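Local coordinates for YrdC-like domain-containing protein (PDB 3L7V), which is of unknown function but may bind double-stranded RNA and take part in tRNA modification, at residues Lys142-Gly145 with Asp146-Glu150. Sequence-based numbering, arbitrary orientation.
Sequences KAYG and DGREE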
loop_
_atom_site.group_PDB
_atom_site.type_symbol
_atom_site.label_atom_id
_atom_site.label_comp_id
_atom_site.label_asym_id
_atom_site.label_seq_id
_atom_site.Cartn_x
_atom_site.Cartn_y
_atom_site.Cartn_z
ATOM N N LYS A 142 -18.341 5.826 -2.134
ATOM C CA LYS A 142 -18.900 7.162 -2.334
ATOM C C LYS A 142 -19.983 7.516 -1.313
ATOM O O LYS A 142 -20.252 8.691 -1.064
ATOM C CB LYS A 142 -19.440 7.306 -3.758
ATOM C CG LYS A 142 -18.375 7.116 -4.815
ATOM C CD LYS A 142 -18.811 7.658 -6.156
ATOM C CE LYS A 142 -20.112 7.033 -6.609
ATOM N NZ LYS A 142 -20.610 7.713 -7.836
ATOM N N ALA A 143 -20.597 6.500 -0.722
ATOM C CA ALA A 143 -21.628 6.732 0.279
ATOM C C ALA A 143 -21.136 7.612 1.430
ATOM O O ALA A 143 -21.914 8.374 1.997
ATOM C CB ALA A 143 -22.174 5.409 0.809
ATOM N N TYR A 144 -19.853 7.512 1.777
ATOM C CA TYR A 144 -19.315 8.285 2.900
ATOM C C TYR A 144 -19.572 9.772 2.715
ATOM O O TYR A 144 -19.684 10.517 3.681
ATOM C CB TYR A 144 -17.818 8.054 3.068
ATOM C CG TYR A 144 -17.431 6.690 3.591
ATOM C CD1 TYR A 144 -16.906 5.724 2.737
ATOM C CD2 TYR A 144 -17.564 6.374 4.933
ATOM C CE1 TYR A 144 -16.537 4.487 3.201
ATOM C CE2 TYR A 144 -17.190 5.135 5.410
ATOM C CZ TYR A 144 -16.681 4.194 4.537
ATOM O OH TYR A 144 -16.306 2.954 4.996
ATOM N N GLY A 145 -19.650 10.204 1.464
ATOM C CA GLY A 145 -20.030 11.569 1.159
ATOM C C GLY A 145 -18.950 12.617 1.357
ATOM O O GLY A 145 -19.149 13.778 0.985
ATOM N N ASP A 146 -17.810 12.231 1.929
ATOM C CA ASP A 146 -16.727 13.196 2.128
ATOM C C ASP A 146 -15.838 13.417 0.903
ATOM O O ASP A 146 -14.882 14.185 0.966
ATOM C CB ASP A 146 -15.899 12.907 3.402
ATOM C CG ASP A 146 -15.141 11.588 3.346
ATOM O OD1 ASP A 146 -14.450 11.276 4.345
ATOM O OD2 ASP A 146 -15.231 10.865 2.329
ATOM N N GLY A 147 -16.164 12.756 -0.207
ATOM C CA GLY A 147 -15.432 12.919 -1.459
ATOM C C GLY A 147 -13.998 12.390 -1.470
ATOM O O GLY A 147 -13.128 12.967 -2.127
ATOM N N ARG A 148 -13.750 11.293 -0.750
ATOM C CA ARG A 148 -12.398 10.718 -0.628
ATOM C C ARG A 148 -11.877 10.039 -1.913
ATOM O O ARG A 148 -10.659 9.906 -2.097
ATOM C CB ARG A 148 -12.341 9.736 0.548
ATOM C CG ARG A 148 -13.353 8.614 0.452
ATOM C CD ARG A 148 -13.276 7.674 1.649
ATOM N NE ARG A 148 -13.712 8.325 2.877
ATOM C CZ ARG A 148 -13.774 7.721 4.059
ATOM N NH1 ARG A 148 -14.190 8.394 5.122
ATOM N NH2 ARG A 148 -13.423 6.447 4.181
ATOM N N GLU A 149 -12.802 9.630 -2.788
ATOM C CA GLU A 149 -12.482 9.001 -4.075
ATOM C C GLU A 149 -11.586 9.897 -4.911
ATOM O O GLU A 149 -10.946 9.450 -5.864
ATOM C CB GLU A 149 -13.753 8.700 -4.884
ATOM C CG GLU A 149 -14.989 8.439 -4.055
ATOM C CD GLU A 149 -15.669 9.722 -3.608
ATOM O OE1 GLU A 149 -15.902 10.595 -4.472
ATOM O OE2 GLU A 149 -15.975 9.849 -2.400
ATOM N N GLU A 150 -11.559 11.174 -4.564
ATOM C CA GLU A 150 -10.767 12.136 -5.309
ATOM C C GLU A 150 -9.274 11.938 -5.011
ATOM O O GLU A 150 -8.427 12.151 -5.882
ATOM C CB GLU A 150 -11.240 13.555 -4.974
ATOM C CG GLU A 150 -10.372 14.679 -5.498
ATOM C CD GLU A 150 -10.689 16.028 -4.835
ATOM O OE1 GLU A 150 -10.085 17.050 -5.241
ATOM O OE2 GLU A 150 -11.536 16.069 -3.910
#
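Tyr144 and Arg148 meet in a flat cation-pi stack across the tight loop that links helix 135-143 to the short helix 149-152, at the surface of this YrdC-like fold. The guanidinium lies over one face of the phenol ring, the two planes only 4° apart, and Arg148 CZ sits 4.0 Å from the ring centroid. NH2 rides above the middle of the ring and NH1 toward CD2; the bend of the arginine chain at chi3 (68°) helps to lay the group down.

Ionic pairing helps to fix the rotation of that group. Asp146 meets the guanidinium side-on at its edge, with OD2 accepting from NE of Arg148 at 3.0 Å through its syn lone pair. A second bond joins Arg148 NH1 to Asp146 OD1. Lys75 adds a weak hydrogen bond from its N to OD1 and a firmer one from NZ to Gly147 O; Tyr185 OH is weakly hydrogen-bonded to NH2.

Backbone geometry turns the chain: Gly145, with positive phi (77°), leaves the helix, its N hydrogen-bonded to Lys142 O. Aliphatic packing joins the two helix ends, where Lys142 and Glu149 cross nearly at right angles, Lys142 CG touching Glu149 CG at 3.7 Å.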